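Local structure of lysyl oxidase (Pichia pastoris, 1W7C) at residues E31-L36 and N53-I58; N120-S125 and L623-V628; P283-P288 and P376-Y381; I331-S336 and K495-V500; E339-Y344 and H353-D358. The protein is a copper- and topaquinone-dependent amine oxidase that probably oxidises primary amines, including lysine side chains, to aldehydes. All coordinates share one frame; numbering follows the deposited sequence. Where two conformers were deposited one is given.

In the fold
Contacts 4 and 5 share strand 329-344 of the copper amine oxidase enzyme domain. Their centres are about 26 Å apart. Contact 4 holds three residues of a calcium site, Asp-497, Leu-498 and Asp-499. Contact 5 holds Asp-358, the predicted proton acceptor, and the side chain of Tyr-344 lies about 5 Å from the copper ion. Contact 3 lies in the same domain, about 35 Å from contact 5 between centres, and like contact 5 it touches the second subunit. Contact 1 packs a helix on a strand in the N2 region, away from the annotated sites. Contact 2 joins loops far apart in sequence. It comes within about 7 Å of contact 5 at the nearest atoms, and contacts 3, 4 and 5 are nested in the long loop it closes.

Contact 1: E31-L36 and N53-I58; sequences EVLDLL and NYVLWI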
# COMPACT_ATOMS: atom_id res chain seq x y z
N GLU A 31 -10.54 44.40 6.60
CA GLU A 31 -10.23 45.21 7.79
C GLU A 31 -8.72 45.27 8.03
O GLU A 31 -8.17 46.33 8.36
CB GLU A 31 -10.92 44.62 9.03
CG GLU A 31 -12.39 44.96 9.14
CD GLU A 31 -12.89 44.88 10.57
OE1 GLU A 31 -12.51 43.94 11.29
OE2 GLU A 31 -13.65 45.77 10.98
N VAL A 32 -8.05 44.14 7.87
CA VAL A 32 -6.62 44.09 8.10
C VAL A 32 -5.88 44.90 7.02
O VAL A 32 -4.97 45.68 7.32
CB VAL A 32 -6.10 42.64 8.18
CG1 VAL A 32 -4.59 42.59 8.22
CG2 VAL A 32 -6.68 41.93 9.37
N LEU A 33 -6.27 44.71 5.77
CA LEU A 33 -5.60 45.41 4.67
C LEU A 33 -5.79 46.92 4.84
O LEU A 33 -4.87 47.71 4.63
CB LEU A 33 -6.15 44.91 3.33
CG LEU A 33 -5.48 45.37 2.04
CD1 LEU A 33 -4.05 44.97 1.97
CD2 LEU A 33 -6.22 44.81 0.86
N ASP A 34 -6.99 47.31 5.24
CA ASP A 34 -7.31 48.73 5.46
C ASP A 34 -6.42 49.31 6.56
O ASP A 34 -5.91 50.43 6.44
CB ASP A 34 -8.79 48.91 5.84
CG ASP A 34 -9.76 48.72 4.66
OD1 ASP A 34 -9.35 48.65 3.47
OD2 ASP A 34 -10.98 48.65 4.87
N LEU A 35 -6.22 48.54 7.63
CA LEU A 35 -5.40 49.01 8.76
C LEU A 35 -3.94 49.11 8.37
O LEU A 35 -3.25 50.05 8.77
CB LEU A 35 -5.59 48.12 9.98
CG LEU A 35 -4.89 48.57 11.27
CD1 LEU A 35 -5.33 49.96 11.68
CD2 LEU A 35 -5.16 47.56 12.39
N LEU A 36 -3.47 48.16 7.57
CA LEU A 36 -2.11 48.22 7.07
C LEU A 36 -1.93 49.48 6.21
O LEU A 36 -0.92 50.18 6.35
CB LEU A 36 -1.74 46.95 6.29
CG LEU A 36 -1.59 45.69 7.14
CD1 LEU A 36 -1.45 44.51 6.23
CD2 LEU A 36 -0.38 45.76 8.06
N ASN A 53 6.86 49.60 -0.29
CA ASN A 53 6.28 48.66 0.67
C ASN A 53 5.02 48.10 0.07
O ASN A 53 4.26 48.84 -0.54
CB ASN A 53 5.89 49.34 1.99
CG ASN A 53 6.97 50.25 2.54
OD1 ASN A 53 8.15 49.92 2.52
ND2 ASN A 53 6.54 51.40 3.08
N TYR A 54 4.78 46.82 0.27
CA TYR A 54 3.55 46.21 -0.23
C TYR A 54 3.18 44.98 0.57
O TYR A 54 4.02 44.35 1.17
CB TYR A 54 3.64 45.87 -1.70
CG TYR A 54 4.82 45.00 -2.10
CD1 TYR A 54 4.73 43.63 -2.10
CD2 TYR A 54 6.01 45.58 -2.50
CE1 TYR A 54 5.81 42.84 -2.49
CE2 TYR A 54 7.12 44.81 -2.88
CZ TYR A 54 7.01 43.45 -2.88
OH TYR A 54 8.11 42.71 -3.26
N VAL A 55 1.90 44.65 0.56
CA VAL A 55 1.41 43.52 1.33
C VAL A 55 1.42 42.23 0.48
O VAL A 55 0.87 42.21 -0.64
CB VAL A 55 -0.02 43.80 1.87
CG1 VAL A 55 -0.58 42.61 2.67
CG2 VAL A 55 -0.02 45.05 2.74
N LEU A 56 1.97 41.16 1.03
CA LEU A 56 1.91 39.86 0.35
C LEU A 56 0.73 39.01 0.79
O LEU A 56 -0.08 38.59 -0.03
CB LEU A 56 3.20 39.05 0.55
CG LEU A 56 4.44 39.43 -0.22
CD1 LEU A 56 5.12 40.59 0.46
CD2 LEU A 56 5.37 38.21 -0.31
N TRP A 57 0.70 38.73 2.10
CA TRP A 57 -0.18 37.71 2.67
C TRP A 57 -0.91 38.24 3.91
O TRP A 57 -0.36 39.05 4.66
CB TRP A 57 0.64 36.48 3.05
CG TRP A 57 1.23 35.79 1.87
CD1 TRP A 57 0.65 35.61 0.64
CD2 TRP A 57 2.54 35.24 1.78
NE1 TRP A 57 1.52 34.95 -0.19
CE2 TRP A 57 2.68 34.70 0.49
CE3 TRP A 57 3.62 35.12 2.68
CZ2 TRP A 57 3.86 34.09 0.05
CZ3 TRP A 57 4.79 34.50 2.25
CH2 TRP A 57 4.90 33.99 0.95
N ILE A 58 -2.15 37.79 4.06
CA ILE A 58 -2.98 38.06 5.23
C ILE A 58 -3.81 36.80 5.49
O ILE A 58 -4.62 36.42 4.66
CB ILE A 58 -3.96 39.23 5.00
CG1 ILE A 58 -3.22 40.52 4.65
CG2 ILE A 58 -4.82 39.40 6.25
CD1 ILE A 58 -4.14 41.68 4.26
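Val-32, Leu-33 and Leu-36 of helix 26-39 pack on Val-55 and Ile-58 of strand 53-61. The short axes lie 10.0 Å apart and run roughly antiparallel, at 146°. Ile-58 touches the helix with both ends of its branched side chain. Its CG2 meets Val-32 CG1 at 3.8 Å, and the two side chains slide past each other in opposite directions. With CG1 anti to the carbonyl carbon (chi1 -59°), the other branch ends in CD1, which lies 3.9 Å from Leu-33 CB. Here the side chains cross at about a right angle. Val-55 fills the second half of the contact. Its CG2 lies 3.8 Å from Leu-36 CD1 and, more loosely, 4.1 Å from Leu-33 CD1. The link from Leu-36 CD1 to Ile-58 CD1 is looser still, at 4.4 Å. All five residues are buried. The packing gives way to solvent at Asp-34, which is exposed and hydrogen-bonds to Gln-30; Glu-31 is partly exposed and hydrogen-bonds to Val-107 N. Phe-387 of strand 380-388 touches both Leu-33 and Ile-58. The contact itself is purely aliphatic, so methyl-to-methyl packing and burial, not polar bonds, join helix to strand.

Contact 2: N120-S125 and L623-V628; sequences NTNGKS and LYDPPV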
# COMPACT_ATOMS: atom_id res chain seq x y z
N ASN A 120 9.11 31.20 14.53
CA ASN A 120 10.37 31.16 13.81
C ASN A 120 11.48 30.82 14.76
O ASN A 120 11.74 31.56 15.71
CB ASN A 120 10.64 32.50 13.14
CG ASN A 120 9.69 32.77 11.99
OD1 ASN A 120 9.19 31.83 11.36
ND2 ASN A 120 9.42 34.06 11.71
N THR A 121 12.14 29.69 14.53
CA THR A 121 13.20 29.26 15.40
C THR A 121 14.38 30.23 15.41
O THR A 121 15.12 30.28 16.38
CB THR A 121 13.73 27.86 15.05
OG1 THR A 121 14.25 27.86 13.72
CG2 THR A 121 12.65 26.80 15.11
N ASN A 122 14.52 31.02 14.36
CA ASN A 122 15.64 31.95 14.28
C ASN A 122 15.38 33.27 15.01
O ASN A 122 16.24 34.14 15.05
CB ASN A 122 16.08 32.18 12.83
CG ASN A 122 15.19 33.17 12.06
OD1 ASN A 122 14.16 33.60 12.54
ND2 ASN A 122 15.61 33.50 10.86
N GLY A 123 14.20 33.38 15.62
CA GLY A 123 13.83 34.51 16.46
C GLY A 123 13.58 35.83 15.76
O GLY A 123 13.48 36.87 16.42
N LYS A 124 13.46 35.79 14.44
CA LYS A 124 13.34 37.01 13.64
C LYS A 124 11.97 37.11 12.99
O LYS A 124 11.43 36.13 12.49
CB LYS A 124 14.40 37.02 12.54
CG LYS A 124 15.82 37.04 13.09
CD LYS A 124 16.88 36.87 12.04
CE LYS A 124 18.23 36.75 12.67
NZ LYS A 124 19.28 36.52 11.66
N SER A 125 11.42 38.32 12.99
CA SER A 125 10.28 38.67 12.17
C SER A 125 10.67 39.11 10.77
O SER A 125 9.81 39.05 9.88
CB SER A 125 9.44 39.76 12.83
OG SER A 125 10.25 40.91 13.08
N LEU A 623 19.22 29.93 3.06
CA LEU A 623 19.84 28.61 3.03
C LEU A 623 20.46 28.20 4.37
O LEU A 623 20.45 27.03 4.71
CB LEU A 623 20.90 28.55 1.94
CG LEU A 623 20.45 28.78 0.49
CD1 LEU A 623 21.65 28.76 -0.46
CD2 LEU A 623 19.36 27.77 0.05
N TYR A 624 21.02 29.17 5.10
CA TYR A 624 21.76 28.91 6.32
C TYR A 624 21.02 29.35 7.59
O TYR A 624 21.22 28.78 8.67
CB TYR A 624 23.19 29.52 6.24
CG TYR A 624 23.97 28.85 5.14
CD1 TYR A 624 24.00 29.39 3.85
CD2 TYR A 624 24.58 27.63 5.34
CE1 TYR A 624 24.64 28.75 2.81
CE2 TYR A 624 25.26 26.98 4.31
CZ TYR A 624 25.29 27.54 3.04
OH TYR A 624 25.91 26.88 2.00
N ASP A 625 20.18 30.38 7.46
CA ASP A 625 19.43 30.96 8.57
C ASP A 625 17.93 31.07 8.27
O ASP A 625 17.36 32.16 8.33
CB ASP A 625 20.01 32.34 8.95
CG ASP A 625 19.42 32.90 10.20
OD1 ASP A 625 19.43 34.14 10.37
OD2 ASP A 625 18.93 32.18 11.09
N PRO A 626 17.29 29.95 7.94
CA PRO A 626 15.85 29.99 7.64
C PRO A 626 15.01 30.37 8.85
O PRO A 626 15.42 30.12 9.99
CB PRO A 626 15.55 28.56 7.21
CG PRO A 626 16.54 27.75 7.97
CD PRO A 626 17.82 28.57 7.87
N PRO A 627 13.86 30.97 8.60
CA PRO A 627 12.90 31.23 9.67
C PRO A 627 12.68 30.05 10.59
O PRO A 627 12.74 30.23 11.82
CB PRO A 627 11.65 31.69 8.93
CG PRO A 627 12.19 32.36 7.72
CD PRO A 627 13.39 31.51 7.31
N VAL A 628 12.50 28.85 10.01
CA VAL A 628 12.43 27.62 10.79
C VAL A 628 13.55 26.69 10.36
O VAL A 628 13.63 26.27 9.18
CB VAL A 628 11.07 26.93 10.62
CG1 VAL A 628 11.12 25.52 11.24
CG2 VAL A 628 9.97 27.75 11.29
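Asn-120 to Gly-123 form a type I beta turn whose Asn-122 N-H points at Pro-627 O, a hydrogen bond of 3.2 Å that is fairly straight at 160°. The same carbonyl oxygen lies 2.8 Å from Thr-121 N. Asn-120 and Pro-627 lie side by side and point the same way, with OD1 of Asn-120 3.5 Å from CB of Pro-627. The amide nitrogen of Asn-120 turns back to its own loop: ND2 donates to Lys-124 O at 3.0 Å, and also to Glu-99. Asn-122 OD1 accepts from Lys-124 N at 3.0 Å, the donor sitting well above the carbonyl plane. Its ND2 adds a weak bond to Asp-625 O. The extended Lys-124 side chain crosses Asp-625 at about a right angle and ends in a salt bridge, NZ to OD1 at 2.7 Å. Both of these residues are exposed, so the pair sits at the outer side, while Asn-120, Pro-627 and Val-628 are buried. Thr-121 OG1 accepts from Asn-629 N, just beyond the second segment. The side chain of Thr-121 also comes within about 4 Å of that of Phe-633, a ligand residue of the second calcium site. The local motif is an Asx turn at Asn-122 overlapping the type I turn, in a loop-to-loop contact near that calcium site, the ion about 10 Å from the Thr-121 side chain.

Contact 3: P283-P288 and P376-Y381; sequences PRLVEP and PSTAGY. Unlike the reference sequence in segment 376-381: Ser-377 (reference Ala).
Arg-284, Leu-285 and Ser-377 grip one water, water 1. It donates to Leu-285 O at 2.8 Å and accepts from Arg-284 NE and Ser-377 N, each at 3.1 Å. Glu-287 is tied to Thr-378 in the same indirect way. Its OE2 accepts from water 4, which accepts a hydrogen bond from Thr-378 OG1 at 2.8 Å, and from water 2, which also donates to Thr-378 O. Direct contacts are apolar or weakly polar. Thr-378 CG2 is anti to the carbonyl carbon and reaches Leu-285 O at 3.6 Å. Leu-285 CD2 lies 4.3 Å from Pro-376 CB. Ser-377, modelled in two conformers, lies over one face of the Arg-284 guanidinium, but its OG position is doubtful. Arg-284 NH2 donates to Ala-721 O. The type I turn Pro-376 to Ala-379 leads into strand 380-388, and Phe-402 of strand 391-405 packs on Pro-376. Arg-284 to Val-286 pair antiparallel with a strand of the second subunit, so the sheet continues across the dimer interface.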
# COMPACT_ATOMS: atom_id res chain seq x y z
N PRO A 283 -17.17 1.49 -14.63
CA PRO A 283 -18.12 1.46 -13.50
C PRO A 283 -18.20 2.75 -12.71
O PRO A 283 -17.26 3.56 -12.70
CB PRO A 283 -17.63 0.28 -12.64
CG PRO A 283 -16.83 -0.56 -13.59
CD PRO A 283 -16.18 0.42 -14.53
N ARG A 284 -19.32 2.91 -12.02
CA ARG A 284 -19.66 4.10 -11.25
C ARG A 284 -20.03 3.65 -9.84
O ARG A 284 -20.81 2.72 -9.66
CB ARG A 284 -20.91 4.81 -11.87
CG ARG A 284 -20.59 5.66 -13.11
CD ARG A 284 -19.98 7.04 -12.80
NE ARG A 284 -20.93 7.85 -12.03
CZ ARG A 284 -21.93 8.56 -12.52
NH1 ARG A 284 -22.11 8.66 -13.82
NH2 ARG A 284 -22.72 9.24 -11.70
N LEU A 285 -19.55 4.36 -8.84
CA LEU A 285 -20.04 4.32 -7.49
C LEU A 285 -21.35 5.13 -7.36
O LEU A 285 -21.46 6.24 -7.85
CB LEU A 285 -18.97 4.94 -6.60
CG LEU A 285 -19.04 4.66 -5.13
CD1 LEU A 285 -18.78 3.16 -4.89
CD2 LEU A 285 -17.99 5.56 -4.46
N VAL A 286 -22.37 4.54 -6.77
CA VAL A 286 -23.62 5.22 -6.48
C VAL A 286 -23.99 5.03 -5.01
O VAL A 286 -23.52 4.10 -4.34
CB VAL A 286 -24.77 4.73 -7.39
CG1 VAL A 286 -24.42 4.96 -8.82
CG2 VAL A 286 -25.08 3.27 -7.14
N GLU A 287 -24.90 5.90 -4.57
CA GLU A 287 -25.44 5.89 -3.22
C GLU A 287 -26.91 5.57 -3.30
O GLU A 287 -27.73 6.48 -3.45
CB GLU A 287 -25.21 7.25 -2.56
CG GLU A 287 -23.76 7.39 -2.10
CD GLU A 287 -23.38 8.74 -1.54
OE1 GLU A 287 -24.13 9.72 -1.69
OE2 GLU A 287 -22.27 8.83 -1.00
N PRO A 288 -27.27 4.29 -3.24
CA PRO A 288 -28.69 3.94 -3.51
C PRO A 288 -29.69 4.58 -2.56
O PRO A 288 -30.83 4.77 -2.91
CB PRO A 288 -28.74 2.41 -3.35
CG PRO A 288 -27.34 1.94 -3.27
CD PRO A 288 -26.46 3.10 -2.89
N PRO A 376 -15.19 10.81 -7.18
CA PRO A 376 -16.43 10.19 -7.67
C PRO A 376 -17.60 11.17 -7.72
O PRO A 376 -17.66 12.21 -7.06
CB PRO A 376 -16.69 9.07 -6.65
CG PRO A 376 -15.36 8.83 -5.99
CD PRO A 376 -14.69 10.15 -5.97
N SER A 377 -18.55 10.81 -8.56
CA SER A 377 -19.73 11.63 -8.81
C SER A 377 -20.61 11.84 -7.54
O SER A 377 -21.36 12.81 -7.46
CB SER A 377 -20.56 11.02 -9.95
OG SER A 377 -19.80 11.02 -11.16
N THR A 378 -20.44 10.98 -6.53
CA THR A 378 -21.17 11.08 -5.27
C THR A 378 -20.49 12.06 -4.29
O THR A 378 -20.98 12.25 -3.17
CB THR A 378 -21.22 9.74 -4.57
OG1 THR A 378 -19.87 9.25 -4.48
CG2 THR A 378 -22.00 8.71 -5.35
N ALA A 379 -19.39 12.65 -4.68
CA ALA A 379 -18.66 13.56 -3.78
C ALA A 379 -19.44 14.85 -3.54
O ALA A 379 -20.16 15.30 -4.41
CB ALA A 379 -17.31 13.93 -4.34
N GLY A 380 -19.25 15.43 -2.37
CA GLY A 380 -19.61 16.80 -2.12
C GLY A 380 -18.35 17.67 -2.16
O GLY A 380 -17.27 17.26 -1.78
N TYR A 381 -18.54 18.92 -2.62
CA TYR A 381 -17.44 19.84 -2.83
C TYR A 381 -17.54 21.08 -1.95
O TYR A 381 -18.65 21.56 -1.65
CB TYR A 381 -17.43 20.30 -4.30
CG TYR A 381 -16.99 19.23 -5.23
CD1 TYR A 381 -17.90 18.43 -5.84
CD2 TYR A 381 -15.64 18.98 -5.43
CE1 TYR A 381 -17.52 17.41 -6.67
CE2 TYR A 381 -15.24 17.97 -6.25
CZ TYR A 381 -16.17 17.18 -6.87
OH TYR A 381 -15.77 16.15 -7.69
O HOH W 1 -19.66 7.94 -9.15
O HOH W 2 -20.34 10.70 -0.78
O HOH W 3 -23.33 12.27 -1.72
O HOH W 4 -20.43 7.33 -2.56

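Contact 4: I331-S336 and K495-V500; sequences IVYELS and KVDLDV. With CA (calcium ion), chain D.
Glu-334 and Lys-495 form a buried salt bridge, OE2 to NZ at 2.8 Å. The ammonium meets the carboxylate from above its plane. Both chains are extended beyond CG, and the side chains cross obliquely. Ser-336 OG donates to the other oxygen, Glu-334 OE1, and Lys-495 NZ also donates to Leu-612 O. Water 5 donates to Glu-334 OE2 and to Asp-497 OD2, bridging two carboxylates that would otherwise probably repel. Calcium is held by Asp-497 OD1 at 2.3 Å, Leu-498 O at 2.4 Å, Asp-499 OD1 at 2.3 Å and water 6. Asp-643 and Ile-644 complete the site. Lys-65 forms salt bridges with OD2 of both aspartates, which probably offsets some of their charge. Asp-497 OD2 also lies 3.6 Å from Tyr-333 CD2, at the ring edge. Backbone bonds join the strands antiparallel, as in Ser-336 N to Lys-495 O and Asp-499 N to Ile-331 O. On the face opposite Glu-334, Ser-336 and Lys-495, Val-332 CG2 packs on Leu-498 CD2 at 3.8 Å, and Leu-335 CD1 on Val-496 CG2 at 3.9 Å. A classic bulge at Ile-331 and Val-332 faces Ile-324. Strands 318-326 and 642-654 flank the pair, Tyr-572 of strand 569-576 packs on Leu-498, and helix 65-73 covers Tyr-333.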
# COMPACT_ATOMS: atom_id res chain seq x y z
N ILE A 331 -8.63 11.89 19.16
CA ILE A 331 -7.38 11.15 18.93
C ILE A 331 -6.26 12.00 18.34
O ILE A 331 -5.11 11.70 18.58
CB ILE A 331 -7.60 9.88 18.10
CG1 ILE A 331 -8.14 10.17 16.71
CG2 ILE A 331 -8.47 8.87 18.85
CD1 ILE A 331 -7.93 9.05 15.74
N VAL A 332 -6.62 13.05 17.58
CA VAL A 332 -5.58 13.90 16.96
C VAL A 332 -6.05 15.36 17.08
O VAL A 332 -7.12 15.72 16.59
CB VAL A 332 -5.39 13.55 15.44
CG1 VAL A 332 -4.45 14.57 14.78
CG2 VAL A 332 -4.92 12.14 15.25
N TYR A 333 -5.22 16.18 17.71
CA TYR A 333 -5.51 17.60 17.82
C TYR A 333 -5.36 18.31 16.47
O TYR A 333 -6.24 19.07 16.07
CB TYR A 333 -4.65 18.27 18.91
CG TYR A 333 -4.87 19.79 18.87
CD1 TYR A 333 -6.05 20.35 19.33
CD2 TYR A 333 -3.91 20.65 18.33
CE1 TYR A 333 -6.29 21.71 19.21
CE2 TYR A 333 -4.12 22.00 18.22
CZ TYR A 333 -5.33 22.53 18.67
OH TYR A 333 -5.58 23.86 18.53
N GLU A 334 -4.25 18.03 15.80
CA GLU A 334 -3.90 18.64 14.51
C GLU A 334 -3.26 17.60 13.63
O GLU A 334 -2.34 16.92 14.07
CB GLU A 334 -2.90 19.78 14.74
CG GLU A 334 -2.43 20.44 13.44
CD GLU A 334 -1.43 21.57 13.60
OE1 GLU A 334 -1.02 22.10 12.55
OE2 GLU A 334 -1.07 21.95 14.75
N LEU A 335 -3.76 17.53 12.39
CA LEU A 335 -3.11 16.74 11.34
C LEU A 335 -2.90 17.71 10.19
O LEU A 335 -3.87 18.19 9.62
CB LEU A 335 -3.99 15.54 10.93
CG LEU A 335 -3.52 14.75 9.71
CD1 LEU A 335 -2.14 14.15 9.95
CD2 LEU A 335 -4.50 13.67 9.39
N SER A 336 -1.67 17.97 9.81
CA SER A 336 -1.46 18.99 8.78
C SER A 336 -0.19 18.68 7.98
O SER A 336 0.91 18.59 8.51
CB SER A 336 -1.34 20.38 9.41
OG SER A 336 -0.36 20.39 10.43
N LYS A 495 2.62 16.92 10.11
CA LYS A 495 2.53 17.12 11.55
C LYS A 495 1.35 16.30 12.05
O LYS A 495 0.20 16.55 11.65
CB LYS A 495 2.34 18.59 11.87
CG LYS A 495 2.40 18.91 13.34
CD LYS A 495 2.06 20.38 13.57
CE LYS A 495 2.22 20.82 15.04
NZ LYS A 495 1.73 22.23 15.18
N VAL A 496 1.62 15.28 12.87
CA VAL A 496 0.60 14.37 13.35
C VAL A 496 0.58 14.50 14.87
O VAL A 496 1.32 13.81 15.60
CB VAL A 496 0.92 12.90 12.92
CG1 VAL A 496 -0.18 11.96 13.34
CG2 VAL A 496 1.15 12.78 11.41
N ASP A 497 -0.25 15.40 15.36
CA ASP A 497 -0.32 15.67 16.79
C ASP A 497 -1.39 14.77 17.39
O ASP A 497 -2.49 15.17 17.77
CB ASP A 497 -0.57 17.15 17.04
CG ASP A 497 -0.60 17.51 18.48
OD1 ASP A 497 -0.20 16.65 19.34
OD2 ASP A 497 -0.99 18.66 18.82
N LEU A 498 -1.00 13.51 17.54
CA LEU A 498 -1.79 12.50 18.24
C LEU A 498 -1.87 12.92 19.70
O LEU A 498 -0.84 13.27 20.28
CB LEU A 498 -1.12 11.10 18.12
CG LEU A 498 -1.48 10.35 16.83
CD1 LEU A 498 -0.32 9.41 16.44
CD2 LEU A 498 -2.76 9.59 16.98
N ASP A 499 -3.04 12.77 20.30
CA ASP A 499 -3.27 12.98 21.73
C ASP A 499 -4.09 11.75 22.17
O ASP A 499 -5.33 11.77 22.17
CB ASP A 499 -4.10 14.24 22.00
CG ASP A 499 -3.33 15.54 21.89
OD1 ASP A 499 -2.08 15.56 21.78
OD2 ASP A 499 -4.02 16.62 21.93
N VAL A 500 -3.41 10.65 22.41
CA VAL A 500 -4.09 9.39 22.68
C VAL A 500 -4.49 9.30 24.14
O VAL A 500 -3.64 9.25 25.02
CB VAL A 500 -3.20 8.18 22.29
CG1 VAL A 500 -3.97 6.91 22.48
CG2 VAL A 500 -2.75 8.33 20.85
CA CA D . 0.08 15.26 21.13
O HOH W 5 -0.42 20.99 17.34
O HOH W 6 0.40 13.72 22.96

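Contact 5: E339-Y344 and H353-D358; sequences ELIAEY and HTFYSD. With IMD (imidazole), chain P.
Ser-357 OG donates to Glu-339 OE2 at 2.6 Å, on the syn side and close to the carboxylate plane. Ser-615 and Gln-595 also bond to this oxygen, while Glu-339 OE1 accepts from Leu-340 N and Ile-359 N. Backbone bonds run antiparallel: Asp-358 N to Leu-340 O, both ways between Ala-342 and Tyr-356, and Tyr-344 N to Thr-354 O. Ring contacts come next. Glu-343 CG lies 3.9 Å from the Phe-355 ring centroid, a CH-pi contact 14° off the normal, and its carboxylate lies stacked on the ring, the planes 22° apart, and forms a salt bridge with Arg-583. Ile-341 CD1 touches Phe-355 CE2 at 3.6 Å. Tyr-356 has Thr-354 CG2 near the rim of one face and imidazole C4 over the centre of the other. That imidazole, probably from the crystallisation liquor, donates from N3 to Asp-358 OD1 at 2.9 Å. The arrangement is a beta hairpin at a copper amine oxidase active site: it carries Asp-358, the predicted proton acceptor, and Tyr-344 stacks on the copper ligand His-488.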
# COMPACT_ATOMS: atom_id res chain seq x y z
N GLU A 339 5.04 20.47 4.37
CA GLU A 339 6.04 20.80 3.32
C GLU A 339 6.13 19.65 2.37
O GLU A 339 5.89 18.50 2.73
CB GLU A 339 7.40 21.11 3.92
CG GLU A 339 8.55 21.47 2.98
CD GLU A 339 8.32 22.73 2.14
OE1 GLU A 339 7.42 22.73 1.25
OE2 GLU A 339 9.10 23.72 2.32
N LEU A 340 6.47 19.99 1.14
CA LEU A 340 6.77 19.02 0.10
C LEU A 340 7.98 19.54 -0.64
O LEU A 340 7.99 20.69 -1.10
CB LEU A 340 5.64 18.79 -0.91
CG LEU A 340 4.23 18.65 -0.56
CD1 LEU A 340 3.66 20.02 -0.31
CD2 LEU A 340 3.49 17.95 -1.75
N ILE A 341 9.00 18.70 -0.78
CA ILE A 341 10.24 19.05 -1.48
C ILE A 341 10.41 18.16 -2.70
O ILE A 341 9.93 17.02 -2.75
CB ILE A 341 11.51 18.98 -0.58
CG1 ILE A 341 11.70 17.57 -0.03
CG2 ILE A 341 11.38 20.06 0.50
CD1 ILE A 341 13.08 17.36 0.65
N ALA A 342 11.10 18.71 -3.68
CA ALA A 342 11.50 17.95 -4.84
C ALA A 342 12.95 18.30 -5.12
O ALA A 342 13.25 19.44 -5.51
CB ALA A 342 10.63 18.26 -6.05
N GLU A 343 13.85 17.36 -4.84
CA GLU A 343 15.26 17.60 -4.84
C GLU A 343 15.93 16.75 -5.93
O GLU A 343 15.89 15.51 -5.85
CB GLU A 343 15.85 17.23 -3.47
CG GLU A 343 17.35 17.49 -3.36
CD GLU A 343 17.96 16.96 -2.09
OE1 GLU A 343 19.12 17.34 -1.83
OE2 GLU A 343 17.34 16.10 -1.42
N TYR A 344 16.52 17.40 -6.91
CA TYR A 344 17.06 16.75 -8.11
C TYR A 344 18.54 16.51 -8.02
O TYR A 344 19.26 17.32 -7.40
CB TYR A 344 16.73 17.59 -9.37
CG TYR A 344 15.26 17.57 -9.70
CD1 TYR A 344 14.34 18.25 -8.91
CD2 TYR A 344 14.74 16.83 -10.78
CE1 TYR A 344 13.00 18.20 -9.16
CE2 TYR A 344 13.39 16.77 -11.02
CZ TYR A 344 12.53 17.45 -10.21
OH TYR A 344 11.20 17.37 -10.47
N HIS A 353 20.79 22.14 -9.21
CA HIS A 353 20.46 23.25 -8.33
C HIS A 353 18.96 23.38 -8.07
O HIS A 353 18.52 24.40 -7.58
CB HIS A 353 21.04 24.55 -8.89
CG HIS A 353 22.53 24.59 -8.84
ND1 HIS A 353 23.32 24.62 -9.97
CD2 HIS A 353 23.38 24.54 -7.78
CE1 HIS A 353 24.60 24.62 -9.60
NE2 HIS A 353 24.66 24.58 -8.28
N THR A 354 18.19 22.34 -8.37
CA THR A 354 16.76 22.37 -8.11
C THR A 354 16.45 21.64 -6.82
O THR A 354 16.67 20.43 -6.71
CB THR A 354 16.02 21.72 -9.28
OG1 THR A 354 16.21 22.50 -10.48
CG2 THR A 354 14.52 21.73 -9.03
N PHE A 355 15.92 22.38 -5.84
CA PHE A 355 15.47 21.83 -4.56
C PHE A 355 14.25 22.63 -4.17
O PHE A 355 14.32 23.55 -3.35
CB PHE A 355 16.61 21.99 -3.55
CG PHE A 355 16.49 21.15 -2.27
CD1 PHE A 355 17.63 20.79 -1.56
CD2 PHE A 355 15.24 20.80 -1.75
CE1 PHE A 355 17.56 20.07 -0.38
CE2 PHE A 355 15.18 20.07 -0.57
CZ PHE A 355 16.31 19.73 0.11
N TYR A 356 13.13 22.32 -4.81
CA TYR A 356 11.90 23.06 -4.57
C TYR A 356 11.37 22.88 -3.16
O TYR A 356 11.33 21.75 -2.65
CB TYR A 356 10.77 22.66 -5.56
CG TYR A 356 11.07 22.94 -7.01
CD1 TYR A 356 11.02 21.92 -7.95
CD2 TYR A 356 11.43 24.21 -7.43
CE1 TYR A 356 11.33 22.15 -9.27
CE2 TYR A 356 11.71 24.46 -8.76
CZ TYR A 356 11.69 23.44 -9.67
OH TYR A 356 12.05 23.71 -10.98
N SER A 357 10.86 23.98 -2.62
CA SER A 357 9.93 24.00 -1.50
C SER A 357 8.56 24.34 -2.04
O SER A 357 8.30 25.47 -2.44
CB SER A 357 10.34 25.08 -0.52
OG SER A 357 9.25 25.43 0.35
N ASP A 358 7.65 23.38 -2.08
CA ASP A 358 6.37 23.63 -2.71
C ASP A 358 5.48 24.55 -1.90
O ASP A 358 4.65 25.26 -2.48
CB ASP A 358 5.69 22.32 -3.08
CG ASP A 358 6.20 21.75 -4.37
OD1 ASP A 358 6.83 22.48 -5.16
OD2 ASP A 358 6.03 20.57 -4.65
N1 IMD P . 7.38 22.62 -10.14
C2 IMD P . 7.00 22.09 -8.94
N3 IMD P . 7.35 23.01 -7.99
C4 IMD P . 7.92 24.07 -8.58
C5 IMD P . 7.95 23.83 -9.94